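Local structure of glia-derived nexin (Homo sapiens, 4DY0) at residues G12-T15 and G16-V19; R177-P180 and E181-K184; I258-W261 and M262-V266; F352-D355 and R356-F360. The protein inhibits serine proteases including thrombin, trypsin and urokinase, binds heparin, and promotes neurite extension by inhibiting thrombin. All blocks are in the same frame, centred on the assembly; numbering follows the deposited sequence.

Contact 1 of 4, residues G12-T15 and G16-V19; sequences GSNT and GIQV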
ATOM      1  N   GLY A  12       2.544   3.639  12.007  1.00 30.66           N
ATOM      2  CA  GLY A  12       1.819   3.945  10.782  1.00 30.77           C
ATOM      3  C   GLY A  12       1.637   2.735   9.886  1.00 32.87           C
ATOM      4  O   GLY A  12       0.543   2.494   9.367  1.00 34.46           O
ATOM      5  N   SER A  13       2.710   1.974   9.696  1.00 30.95           N
ATOM      6  CA  SER A  13       2.655   0.789   8.851  1.00 31.55           C
ATOM      7  C   SER A  13       1.709  -0.258   9.423  1.00 28.89           C
ATOM      8  O   SER A  13       0.968  -0.899   8.684  1.00 25.70           O
ATOM      9  CB  SER A  13       4.050   0.198   8.634  1.00 33.27           C
ATOM     10  OG  SER A  13       4.638   0.726   7.456  1.00 39.28           O
ATOM     11  N   ASN A  14       1.731  -0.424  10.741  1.00 28.08           N
ATOM     12  CA  ASN A  14       0.830  -1.376  11.378  1.00 32.33           C
ATOM     13  C   ASN A  14      -0.630  -0.971  11.242  1.00 27.85           C
ATOM     14  O   ASN A  14      -1.489  -1.824  11.025  1.00 27.68           O
ATOM     15  CB  ASN A  14       1.206  -1.619  12.841  1.00 35.16           C
ATOM     16  CG  ASN A  14       2.224  -2.730  12.997  1.00 42.81           C
ATOM     17  OD1 ASN A  14       2.075  -3.811  12.423  1.00 43.74           O
ATOM     18  ND2 ASN A  14       3.268  -2.470  13.774  1.00 44.61           N
ATOM     19  N   THR A  15      -0.910   0.323  11.361  1.00 24.66           N
ATOM     20  CA  THR A  15      -2.255   0.821  11.110  1.00 26.53           C
ATOM     21  C   THR A  15      -2.659   0.416   9.699  1.00 27.85           C
ATOM     22  O   THR A  15      -3.739  -0.131   9.481  1.00 31.21           O
ATOM     23  CB  THR A  15      -2.345   2.355  11.252  1.00 28.03           C
ATOM     24  OG1 THR A  15      -2.190   2.714  12.627  1.00 33.34           O
ATOM     25  CG2 THR A  15      -3.694   2.863  10.770  1.00 25.70           C
ATOM     26  N   GLY A  16      -1.774   0.673   8.744  1.00 23.77           N
ATOM     27  CA  GLY A  16      -2.044   0.335   7.360  1.00 25.54           C
ATOM     28  C   GLY A  16      -2.253  -1.152   7.152  1.00 21.86           C
ATOM     29  O   GLY A  16      -3.125  -1.565   6.394  1.00 22.01           O
ATOM     30  N   ILE A  17      -1.445  -1.962   7.822  1.00 21.28           N
ATOM     31  CA  ILE A  17      -1.549  -3.409   7.685  1.00 22.59           C
ATOM     32  C   ILE A  17      -2.876  -3.920   8.262  1.00 24.75           C
ATOM     33  O   ILE A  17      -3.520  -4.806   7.689  1.00 26.85           O
ATOM     34  CB  ILE A  17      -0.351  -4.122   8.343  1.00 22.50           C
ATOM     35  CG1 ILE A  17       0.935  -3.807   7.575  1.00 21.79           C
ATOM     36  CG2 ILE A  17      -0.573  -5.630   8.395  1.00 22.57           C
ATOM     37  CD1 ILE A  17       2.193  -4.360   8.224  1.00 21.84           C
ATOM     38  N   GLN A  18      -3.289  -3.348   9.387  1.00 25.49           N
ATOM     39  CA  GLN A  18      -4.555  -3.720  10.013  1.00 24.44           C
ATOM     40  C   GLN A  18      -5.714  -3.510   9.052  1.00 25.90           C
ATOM     41  O   GLN A  18      -6.649  -4.312   9.006  1.00 27.68           O
ATOM     42  CB  GLN A  18      -4.785  -2.916  11.293  1.00 27.47           C
ATOM     43  CG  GLN A  18      -3.994  -3.430  12.484  1.00 32.08           C
ATOM     44  CD  GLN A  18      -4.144  -2.548  13.705  1.00 47.30           C
ATOM     45  OE1 GLN A  18      -3.164  -2.238  14.380  1.00 51.83           O
ATOM     46  NE2 GLN A  18      -5.374  -2.133  13.993  1.00 49.37           N
ATOM     47  N   VAL A  19      -5.648  -2.428   8.284  1.00 22.89           N
ATOM     48  CA  VAL A  19      -6.651  -2.170   7.266  1.00 23.59           C
ATOM     49  C   VAL A  19      -6.616  -3.279   6.220  1.00 23.17           C
ATOM     50  O   VAL A  19      -7.650  -3.855   5.880  1.00 24.23           O
ATOM     51  CB  VAL A  19      -6.452  -0.793   6.602  1.00 23.68           C
ATOM     52  CG1 VAL A  19      -7.346  -0.654   5.381  1.00 19.47           C
ATOM     53  CG2 VAL A  19      -6.722   0.321   7.613  1.00 21.79           C
TER
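I17 reaches back one turn to S13: its backbone N donates to S13 O at 2.8 Å, and its own CG1 lies 3.1 Å from that same carbonyl oxygen. The first torsion accounts for the second touch. With CG1 set beside the backbone N and trans to the carbonyl carbon (chi1 -67°), the longer branch runs back towards the N-terminal end of the helix, where CD1 comes to 4.2 Å from N14 OD1. Q18 repeats the scheme one residue further on, its N bonded to N14 O at 2.9 Å and its CG resting 3.3 Å from that N14 O before the chain extends onward. G16 N to G12 O at 3.0 Å and V19 N to T15 O at 3.2 Å complete four consecutive bonds of the i to i+4 kind. V19 also lays CG2 against T15 O, at 3.5 Å.

The polar ends find partners in a second shell. S13 OG is hydrogen-bonded to V370 N and E9 OE1, N14 ND2 holds T255 OG1, and T15 OG1 turns back along its own helix to L11 O. T15 packs on L43 and V19 on I39 of helix 36-47; I17, on a different side, meets P36 and T255 of helix 255-262. This is regular alpha-helical geometry, two turns from the middle of the long N-terminal helix of the serpin fold, built into the body of the molecule.

Contact 2 of 4, residues R177-P180 and E181-K184; sequences RFQP and ENTK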
ATOM      1  N   ARG A 177      18.881  -9.754 -11.793  1.00 39.82           N
ATOM      2  CA  ARG A 177      17.869  -9.787 -12.839  1.00 43.01           C
ATOM      3  C   ARG A 177      17.385 -11.196 -13.141  1.00 43.29           C
ATOM      4  O   ARG A 177      18.062 -12.175 -12.835  1.00 45.80           O
ATOM      5  CB  ARG A 177      18.418  -9.171 -14.125  1.00 44.13           C
ATOM      6  CG  ARG A 177      19.424 -10.053 -14.857  1.00 52.03           C
ATOM      7  CD  ARG A 177      20.056  -9.303 -16.023  1.00 64.91           C
ATOM      8  NE  ARG A 177      21.136 -10.055 -16.657  1.00 82.37           N
ATOM      9  CZ  ARG A 177      21.992  -9.536 -17.534  1.00 84.20           C
ATOM     10  NH1 ARG A 177      21.900  -8.258 -17.879  1.00 80.75           N
ATOM     11  NH2 ARG A 177      22.945 -10.293 -18.062  1.00 79.76           N
ATOM     12  N   PHE A 178      16.201 -11.284 -13.741  1.00 38.64           N
ATOM     13  CA  PHE A 178      15.738 -12.522 -14.349  1.00 37.62           C
ATOM     14  C   PHE A 178      16.056 -12.464 -15.835  1.00 39.74           C
ATOM     15  O   PHE A 178      16.099 -11.383 -16.422  1.00 44.78           O
ATOM     16  CB  PHE A 178      14.229 -12.681 -14.177  1.00 33.45           C
ATOM     17  CG  PHE A 178      13.793 -12.900 -12.758  1.00 30.94           C
ATOM     18  CD1 PHE A 178      13.600 -11.823 -11.907  1.00 28.94           C
ATOM     19  CD2 PHE A 178      13.551 -14.180 -12.283  1.00 30.59           C
ATOM     20  CE1 PHE A 178      13.193 -12.019 -10.607  1.00 28.31           C
ATOM     21  CE2 PHE A 178      13.140 -14.385 -10.981  1.00 30.32           C
ATOM     22  CZ  PHE A 178      12.962 -13.305 -10.141  1.00 30.09           C
ATOM     23  N   GLN A 179      16.277 -13.622 -16.445  1.00 39.51           N
ATOM     24  CA  GLN A 179      16.561 -13.673 -17.870  1.00 43.88           C
ATOM     25  C   GLN A 179      15.352 -14.137 -18.667  1.00 43.24           C
ATOM     26  O   GLN A 179      14.765 -15.178 -18.366  1.00 42.08           O
ATOM     27  CB  GLN A 179      17.779 -14.555 -18.147  1.00 47.99           C
ATOM     28  CG  GLN A 179      19.085 -13.896 -17.735  1.00 60.59           C
ATOM     29  CD  GLN A 179      20.297 -14.740 -18.055  1.00 69.85           C
ATOM     30  OE1 GLN A 179      20.346 -15.924 -17.726  1.00 72.43           O
ATOM     31  NE2 GLN A 179      21.289 -14.130 -18.694  1.00 79.84           N
ATOM     32  N   PRO A 180      14.982 -13.359 -19.695  1.00 43.80           N
ATOM     33  CA  PRO A 180      13.796 -13.564 -20.526  1.00 45.02           C
ATOM     34  C   PRO A 180      13.721 -14.962 -21.137  1.00 44.73           C
ATOM     35  O   PRO A 180      12.628 -15.503 -21.304  1.00 41.98           O
ATOM     36  CB  PRO A 180      13.957 -12.514 -21.630  1.00 49.93           C
ATOM     37  CG  PRO A 180      14.818 -11.464 -21.030  1.00 50.00           C
ATOM     38  CD  PRO A 180      15.769 -12.195 -20.135  1.00 45.17           C
ATOM     39  N   GLU A 181      14.873 -15.534 -21.476  1.00 48.32           N
ATOM     40  CA  GLU A 181      14.920 -16.883 -22.032  1.00 50.95           C
ATOM     41  C   GLU A 181      14.380 -17.893 -21.024  1.00 46.60           C
ATOM     42  O   GLU A 181      13.917 -18.967 -21.400  1.00 42.18           O
ATOM     43  CB  GLU A 181      16.350 -17.263 -22.431  1.00 54.48           C
ATOM     44  CG  GLU A 181      16.991 -16.326 -23.444  1.00 75.67           C
ATOM     45  CD  GLU A 181      17.468 -15.023 -22.825  1.00 82.22           C
ATOM     46  OE1 GLU A 181      17.581 -14.021 -23.561  1.00 89.60           O
ATOM     47  OE2 GLU A 181      17.727 -15.002 -21.604  1.00 81.08           O
ATOM     48  N   ASN A 182      14.445 -17.540 -19.743  1.00 43.91           N
ATOM     49  CA  ASN A 182      13.972 -18.420 -18.678  1.00 43.80           C
ATOM     50  C   ASN A 182      12.513 -18.181 -18.300  1.00 41.53           C
ATOM     51  O   ASN A 182      11.956 -18.901 -17.474  1.00 40.96           O
ATOM     52  CB  ASN A 182      14.866 -18.295 -17.442  1.00 41.53           C
ATOM     53  CG  ASN A 182      16.291 -18.736 -17.712  1.00 45.14           C
ATOM     54  OD1 ASN A 182      16.525 -19.793 -18.299  1.00 48.58           O
ATOM     55  ND2 ASN A 182      17.253 -17.925 -17.289  1.00 50.18           N
ATOM     56  N   THR A 183      11.895 -17.172 -18.908  1.00 41.90           N
ATOM     57  CA  THR A 183      10.501 -16.852 -18.625  1.00 38.25           C
ATOM     58  C   THR A 183       9.565 -17.735 -19.440  1.00 41.83           C
ATOM     59  O   THR A 183       9.475 -17.593 -20.659  1.00 49.63           O
ATOM     60  CB  THR A 183      10.193 -15.374 -18.912  1.00 36.56           C
ATOM     61  OG1 THR A 183      10.998 -14.550 -18.062  1.00 35.88           O
ATOM     62  CG2 THR A 183       8.717 -15.072 -18.657  1.00 35.47           C
ATOM     63  N   LYS A 184       8.873 -18.646 -18.763  1.00 37.41           N
ATOM     64  CA  LYS A 184       7.990 -19.592 -19.437  1.00 39.10           C
ATOM     65  C   LYS A 184       6.588 -19.596 -18.831  1.00 37.08           C
ATOM     66  O   LYS A 184       6.414 -19.329 -17.642  1.00 32.17           O
ATOM     67  CB  LYS A 184       8.580 -21.006 -19.386  1.00 40.44           C
ATOM     68  CG  LYS A 184       9.847 -21.187 -20.207  1.00 51.02           C
TER
HETATM   69  O   HOH W   1      13.033 -15.459 -16.112  1.00 33.14           O
HETATM   70  O   HOH W   2      17.069 -16.101 -15.342  1.00 42.86           O
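E181 folds its carboxylate back beside Q179 and P180. Its chain bends at chi2 (77°), which lays OE2 beside the pair, 3.5 Å from Q179 CB and 3.7 Å from P180 CD. N182 comes next and closes the turn: its backbone N donates to Q179 O at 2.8 Å. The N182 side chain lies alongside that of Q179 and points the same way, with the two amide planes 49° apart. A water ties the N182 amide to the backbone, accepting from N182 ND2 at 2.7 Å and from Q179 N at 2.8 Å. At T183 the backbone N bonds P180 O, 3.0 Å away, so two i to i+3 bonds follow each other and wind a short 3-10 turn. A second water donates both to T183 OG1 at 3.0 Å and to Q179 O, giving that carbonyl a second donor beside N182 N. The hydroxyl of T183 is also hydrogen-bonded to E330.

With K184 the chain enters strand 184-189, its backbone paired with M200. The turn thus sits at the molecular surface just ahead of that strand, anchored towards strand 195-213 where F178 packs on L201 and Q203 and T183 touches L201, while F178 meets W174 edge-to-face.

Contact 3 of 4, residues I258-W261 and M262-V266; sequences IDSW and MSIMV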
ATOM      1  N   ILE A 258       7.056  -9.413  10.188  1.00 32.79           N
ATOM      2  CA  ILE A 258       8.137  -9.089   9.268  1.00 34.52           C
ATOM      3  C   ILE A 258       9.486  -9.076   9.990  1.00 37.02           C
ATOM      4  O   ILE A 258      10.482  -9.570   9.461  1.00 38.19           O
ATOM      5  CB  ILE A 258       7.907  -7.730   8.588  1.00 35.01           C
ATOM      6  CG1 ILE A 258       6.586  -7.739   7.822  1.00 32.41           C
ATOM      7  CG2 ILE A 258       9.077  -7.383   7.672  1.00 33.11           C
ATOM      8  CD1 ILE A 258       6.306  -6.445   7.095  1.00 34.05           C
ATOM      9  N   ASP A 259       9.516  -8.509  11.194  1.00 35.83           N
ATOM     10  CA  ASP A 259      10.730  -8.524  12.006  1.00 36.73           C
ATOM     11  C   ASP A 259      11.114  -9.961  12.334  1.00 34.77           C
ATOM     12  O   ASP A 259      12.285 -10.322  12.337  1.00 36.19           O
ATOM     13  CB  ASP A 259      10.537  -7.730  13.299  1.00 37.74           C
ATOM     14  CG  ASP A 259      10.332  -6.249  13.050  1.00 44.04           C
ATOM     15  OD1 ASP A 259      10.561  -5.793  11.909  1.00 50.02           O
ATOM     16  OD2 ASP A 259       9.941  -5.535  13.998  1.00 49.53           O
ATOM     17  N   SER A 260      10.113 -10.784  12.602  1.00 38.62           N
ATOM     18  CA  SER A 260      10.357 -12.182  12.902  1.00 37.65           C
ATOM     19  C   SER A 260      11.007 -12.876  11.705  1.00 34.33           C
ATOM     20  O   SER A 260      11.962 -13.630  11.870  1.00 32.30           O
ATOM     21  CB  SER A 260       9.057 -12.881  13.297  1.00 39.08           C
ATOM     22  OG  SER A 260       9.286 -14.241  13.608  1.00 43.37           O
ATOM     23  N   TRP A 261      10.498 -12.611  10.502  1.00 31.08           N
ATOM     24  CA  TRP A 261      11.081 -13.202   9.301  1.00 33.24           C
ATOM     25  C   TRP A 261      12.551 -12.822   9.202  1.00 36.06           C
ATOM     26  O   TRP A 261      13.401 -13.664   8.919  1.00 42.09           O
ATOM     27  CB  TRP A 261      10.349 -12.762   8.025  1.00 32.18           C
ATOM     28  CG  TRP A 261       8.911 -13.185   7.942  1.00 31.04           C
ATOM     29  CD1 TRP A 261       8.265 -14.074   8.753  1.00 31.20           C
ATOM     30  CD2 TRP A 261       7.946 -12.756   6.972  1.00 28.97           C
ATOM     31  NE1 TRP A 261       6.956 -14.209   8.361  1.00 29.48           N
ATOM     32  CE2 TRP A 261       6.735 -13.412   7.268  1.00 29.86           C
ATOM     33  CE3 TRP A 261       7.986 -11.874   5.886  1.00 27.87           C
ATOM     34  CZ2 TRP A 261       5.574 -13.217   6.517  1.00 29.28           C
ATOM     35  CZ3 TRP A 261       6.836 -11.681   5.142  1.00 27.52           C
ATOM     36  CH2 TRP A 261       5.646 -12.348   5.461  1.00 28.39           C
ATOM     37  N   MET A 262      12.842 -11.547   9.444  1.00 36.83           N
ATOM     38  CA  MET A 262      14.205 -11.031   9.344  1.00 42.01           C
ATOM     39  C   MET A 262      15.212 -11.857  10.146  1.00 42.24           C
ATOM     40  O   MET A 262      16.348 -12.050   9.717  1.00 44.36           O
ATOM     41  CB  MET A 262      14.258  -9.569   9.794  1.00 45.12           C
ATOM     42  CG  MET A 262      13.448  -8.613   8.928  1.00 50.15           C
ATOM     43  SD  MET A 262      13.986  -8.604   7.209  1.00 57.46           S
ATOM     44  CE  MET A 262      13.042  -7.229   6.555  1.00 51.36           C
ATOM     45  N   SER A 263      14.797 -12.341  11.311  1.00 43.72           N
ATOM     46  CA  SER A 263      15.693 -13.105  12.174  1.00 46.04           C
ATOM     47  C   SER A 263      15.618 -14.609  11.913  1.00 44.85           C
ATOM     48  O   SER A 263      16.203 -15.405  12.649  1.00 45.51           O
ATOM     49  CB  SER A 263      15.413 -12.802  13.649  1.00 52.00           C
ATOM     50  OG  SER A 263      14.042 -12.984  13.951  1.00 52.66           O
ATOM     51  N   ILE A 264      14.896 -14.993  10.865  1.00 41.78           N
ATOM     52  CA  ILE A 264      14.814 -16.397  10.474  1.00 43.37           C
ATOM     53  C   ILE A 264      15.445 -16.633   9.108  1.00 43.72           C
ATOM     54  O   ILE A 264      16.010 -17.698   8.853  1.00 44.94           O
ATOM     55  CB  ILE A 264      13.364 -16.889  10.419  1.00 40.73           C
ATOM     56  CG1 ILE A 264      12.697 -16.759  11.788  1.00 40.01           C
ATOM     57  CG2 ILE A 264      13.316 -18.330   9.925  1.00 38.46           C
ATOM     58  CD1 ILE A 264      11.214 -17.098  11.768  1.00 38.29           C
ATOM     59  N   MET A 265      15.332 -15.637   8.232  1.00 37.88           N
ATOM     60  CA  MET A 265      15.867 -15.732   6.879  1.00 37.80           C
ATOM     61  C   MET A 265      17.383 -15.814   6.891  1.00 36.04           C
ATOM     62  O   MET A 265      18.052 -15.040   7.571  1.00 38.70           O
ATOM     63  CB  MET A 265      15.458 -14.514   6.049  1.00 35.85           C
ATOM     64  CG  MET A 265      13.976 -14.380   5.815  1.00 44.56           C
ATOM     65  SD  MET A 265      13.609 -13.030   4.675  1.00 54.31           S
ATOM     66  CE  MET A 265      14.469 -11.677   5.475  1.00 47.45           C
ATOM     67  N   VAL A 266      17.915 -16.761   6.131  1.00 34.13           N
ATOM     68  CA  VAL A 266      19.345 -16.838   5.886  1.00 33.61           C
ATOM     69  C   VAL A 266      19.525 -16.965   4.389  1.00 35.59           C
ATOM     70  O   VAL A 266      18.675 -17.545   3.708  1.00 33.99           O
ATOM     71  CB  VAL A 266      19.984 -18.062   6.567  1.00 32.91           C
ATOM     72  CG1 VAL A 266      19.978 -17.893   8.074  1.00 33.95           C
ATOM     73  CG2 VAL A 266      19.261 -19.339   6.151  1.00 30.90           C
TER
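M262 curls back beside I258: a bend at chi2 (-60°) folds the thioether so that CE comes 4.1 Å from I258 CG2, the two side chains running alongside each other. S263 is turned differently, its OG lodged between the backbone N and the carbonyl carbon (chi1 53°), from where it donates to S260 O at 3.0 Å. The serine hydroxyl thus takes up a carbonyl close to the end of the helix, where the backbone N of S263 makes only weak bonds, to D259 O and S260 O. One residue earlier, M262 N still bonds I258 O in the ordinary helical way, at 3.1 Å.

The carbonyl of W261 is gripped twice. W261 O accepts M265 N at 2.8 Å, almost in line with the C=O bond, and also I264 N at 2.8 Å, which comes from above the carbonyl plane. Around these bonds the methylenes press on carbonyl oxygens, I264 CG1 on S260 O at 3.2 Å and M265 CG on W261 O at 3.2 Å. I258 CA stands over one face of the W261 ring, offset towards the rim.

Further out, W261 stacks on F222 and hydrogen-bonds Y220 OH through NE1, while I264 and M265 also touch F222. I258 and M262 rest on R363 of strand 358-364. This is the C-terminal end of a helix, where S263 leaves helical angles and i to i+4 bonding mixes with i to i+3; in the serpin fold this short helix packs on strands 195-213, 219-226, 232-239 and 358-364 before the chain enters strand 266-284.

Contact 4 of 4, residues F352-D355 and R356-F360; sequences FIVD and RPFLF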
ATOM      1  N   PHE A 352      11.639 -22.342  -4.638  1.00 38.43           N
ATOM      2  CA  PHE A 352      10.616 -21.427  -4.158  1.00 32.72           C
ATOM      3  C   PHE A 352       9.713 -21.067  -5.332  1.00 34.18           C
ATOM      4  O   PHE A 352       9.990 -20.128  -6.084  1.00 30.97           O
ATOM      5  CB  PHE A 352      11.237 -20.178  -3.544  1.00 30.90           C
ATOM      6  CG  PHE A 352      10.287 -19.394  -2.674  1.00 32.63           C
ATOM      7  CD1 PHE A 352      10.341 -19.499  -1.293  1.00 30.65           C
ATOM      8  CD2 PHE A 352       9.337 -18.556  -3.238  1.00 30.42           C
ATOM      9  CE1 PHE A 352       9.471 -18.781  -0.490  1.00 29.77           C
ATOM     10  CE2 PHE A 352       8.462 -17.836  -2.439  1.00 28.40           C
ATOM     11  CZ  PHE A 352       8.531 -17.948  -1.064  1.00 27.06           C
ATOM     12  N   ILE A 353       8.645 -21.841  -5.494  1.00 26.54           N
ATOM     13  CA  ILE A 353       7.770 -21.701  -6.649  1.00 26.07           C
ATOM     14  C   ILE A 353       6.448 -21.059  -6.261  1.00 25.17           C
ATOM     15  O   ILE A 353       5.651 -21.649  -5.534  1.00 22.09           O
ATOM     16  CB  ILE A 353       7.487 -23.060  -7.314  1.00 23.54           C
ATOM     17  CG1 ILE A 353       8.801 -23.778  -7.633  1.00 25.45           C
ATOM     18  CG2 ILE A 353       6.640 -22.870  -8.568  1.00 22.75           C
ATOM     19  CD1 ILE A 353       8.637 -25.261  -7.903  1.00 27.13           C
ATOM     20  N   VAL A 354       6.223 -19.852  -6.763  1.00 20.26           N
ATOM     21  CA  VAL A 354       5.018 -19.111  -6.445  1.00 21.33           C
ATOM     22  C   VAL A 354       3.901 -19.478  -7.417  1.00 23.83           C
ATOM     23  O   VAL A 354       3.636 -18.745  -8.368  1.00 24.93           O
ATOM     24  CB  VAL A 354       5.284 -17.598  -6.504  1.00 18.51           C
ATOM     25  CG1 VAL A 354       4.008 -16.825  -6.257  1.00 20.53           C
ATOM     26  CG2 VAL A 354       6.343 -17.218  -5.485  1.00 18.51           C
ATOM     27  N   ASP A 355       3.249 -20.614  -7.171  1.00 24.11           N
ATOM     28  CA  ASP A 355       2.252 -21.151  -8.101  1.00 21.62           C
ATOM     29  C   ASP A 355       0.846 -21.246  -7.499  1.00 21.15           C
ATOM     30  O   ASP A 355      -0.037 -21.885  -8.067  1.00 22.43           O
ATOM     31  CB  ASP A 355       2.697 -22.524  -8.613  1.00 21.52           C
ATOM     32  CG  ASP A 355       2.926 -23.525  -7.487  1.00 24.40           C
ATOM     33  OD1 ASP A 355       2.700 -23.172  -6.311  1.00 24.70           O
ATOM     34  OD2 ASP A 355       3.337 -24.669  -7.775  1.00 26.50           O
ATOM     35  N   ARG A 356       0.648 -20.611  -6.350  1.00 19.26           N
ATOM     36  CA  ARG A 356      -0.650 -20.602  -5.679  1.00 18.83           C
ATOM     37  C   ARG A 356      -0.820 -19.233  -5.022  1.00 18.20           C
ATOM     38  O   ARG A 356       0.154 -18.502  -4.871  1.00 20.44           O
ATOM     39  CB  ARG A 356      -0.716 -21.718  -4.628  1.00 18.72           C
ATOM     40  CG  ARG A 356      -0.569 -23.129  -5.191  1.00 17.85           C
ATOM     41  CD  ARG A 356      -0.103 -24.142  -4.133  1.00 18.52           C
ATOM     42  NE  ARG A 356       1.306 -23.953  -3.793  1.00 20.08           N
ATOM     43  CZ  ARG A 356       1.769 -23.704  -2.570  1.00 20.33           C
ATOM     44  NH1 ARG A 356       0.941 -23.637  -1.536  1.00 19.35           N
ATOM     45  NH2 ARG A 356       3.071 -23.538  -2.378  1.00 19.34           N
ATOM     46  N   PRO A 357      -2.056 -18.872  -4.640  1.00 17.52           N
ATOM     47  CA  PRO A 357      -2.275 -17.548  -4.043  1.00 15.67           C
ATOM     48  C   PRO A 357      -1.210 -17.198  -3.002  1.00 16.21           C
ATOM     49  O   PRO A 357      -0.841 -18.044  -2.179  1.00 16.04           O
ATOM     50  CB  PRO A 357      -3.647 -17.689  -3.389  1.00 15.92           C
ATOM     51  CG  PRO A 357      -4.370 -18.670  -4.286  1.00 17.03           C
ATOM     52  CD  PRO A 357      -3.307 -19.644  -4.763  1.00 17.27           C
ATOM     53  N   PHE A 358      -0.717 -15.962  -3.044  1.00 15.21           N
ATOM     54  CA  PHE A 358       0.409 -15.562  -2.207  1.00 16.60           C
ATOM     55  C   PHE A 358       0.286 -14.149  -1.649  1.00 18.17           C
ATOM     56  O   PHE A 358      -0.519 -13.344  -2.117  1.00 19.12           O
ATOM     57  CB  PHE A 358       1.733 -15.697  -2.974  1.00 16.98           C
ATOM     58  CG  PHE A 358       1.847 -14.790  -4.178  1.00 18.08           C
ATOM     59  CD1 PHE A 358       1.247 -15.132  -5.384  1.00 17.62           C
ATOM     60  CD2 PHE A 358       2.573 -13.609  -4.110  1.00 19.24           C
ATOM     61  CE1 PHE A 358       1.356 -14.308  -6.499  1.00 17.14           C
ATOM     62  CE2 PHE A 358       2.690 -12.776  -5.221  1.00 18.25           C
ATOM     63  CZ  PHE A 358       2.078 -13.128  -6.416  1.00 19.26           C
ATOM     64  N   LEU A 359       1.103 -13.865  -0.642  1.00 21.30           N
ATOM     65  CA  LEU A 359       1.174 -12.550  -0.034  1.00 21.90           C
ATOM     66  C   LEU A 359       2.507 -11.915  -0.400  1.00 22.73           C
ATOM     67  O   LEU A 359       3.517 -12.604  -0.504  1.00 23.38           O
ATOM     68  CB  LEU A 359       1.088 -12.676   1.486  1.00 27.54           C
ATOM     69  CG  LEU A 359       1.092 -11.363   2.268  1.00 31.85           C
ATOM     70  CD1 LEU A 359      -0.325 -10.850   2.414  1.00 34.43           C
ATOM     71  CD2 LEU A 359       1.726 -11.558   3.633  1.00 38.97           C
ATOM     72  N   PHE A 360       2.520 -10.603  -0.591  1.00 22.94           N
ATOM     73  CA  PHE A 360       3.784  -9.927  -0.816  1.00 23.00           C
ATOM     74  C   PHE A 360       3.833  -8.557  -0.162  1.00 27.08           C
ATOM     75  O   PHE A 360       2.804  -7.886  -0.028  1.00 24.04           O
ATOM     76  CB  PHE A 360       4.119  -9.843  -2.310  1.00 21.87           C
ATOM     77  CG  PHE A 360       3.393  -8.756  -3.043  1.00 22.84           C
ATOM     78  CD1 PHE A 360       2.242  -9.033  -3.760  1.00 23.15           C
ATOM     79  CD2 PHE A 360       3.880  -7.454  -3.041  1.00 26.70           C
ATOM     80  CE1 PHE A 360       1.577  -8.024  -4.450  1.00 24.15           C
ATOM     81  CE2 PHE A 360       3.222  -6.446  -3.726  1.00 22.37           C
ATOM     82  CZ  PHE A 360       2.072  -6.730  -4.432  1.00 21.29           C
TER
HETATM   83  O   HOH W   3       5.018 -23.898  -4.265  1.00 31.96           O
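R356 runs alongside D355, its side chain pointing the same way. CB lies 3.5 Å from D355 O and CG 3.2 Å from the same oxygen; CD follows, 3.7 Å from D355 OD1. A bend at chi3 (-73°) then turns NE onto that carboxylate. NE donates to D355 OD1 at 3.0 Å in a salt bridge, on the syn side but tilted out of the carboxylate plane, which stands 79° from that of the guanidinium. Beyond CZ, NH2 donates to a water at 2.7 Å, in the guanidinium plane, and this water in turn donates to I353 O. NH1 goes the other way, to P239 O. A leucine in its place would probably leave the D355 carboxylate without this positive mate and the P239 carbonyl and the water without their donors.

V354 is the centre of an inverse gamma turn, a kink marked by the weak bond from D355 N to I353 O at 3.1 Å; the chain reverses after it, over D355-P357. V354 CG1 sits over one face of the F358 ring, 3.6 Å from its centroid in a CH-pi contact, nearest its CD1.

On one side of the turn F352 and V354 pair with I273 of strand 266-284. On the other, strand 358-364 runs between strands 232-239 and 369-376, F358 bonding I376 through its backbone and packing on I236, L238 and, in strand 266-284, F277.

Overall arrangement
From the N terminus, contact 1 closes no loop; it is a run inside helix 5-26. Contact 2 closes the surface turn leading from strand 162-170 into strand 184-189. Contact 3 ends helix 255-262 and turns into strand 266-284, and contact 4 turns the chain from strand 351-353 to strand 358-364. All four follow in series, none nesting or crossing. Contacts 3 and 4 approach to about 4 Å at their nearest atoms, contacts 1 and 3 to about 5 Å, and helix 255-262 meets both helix 5-26 and strand 358-364. Contact 2 stands further out, about 8 Å from contact 4 at nearest atoms, and about 23 Å from contact 1.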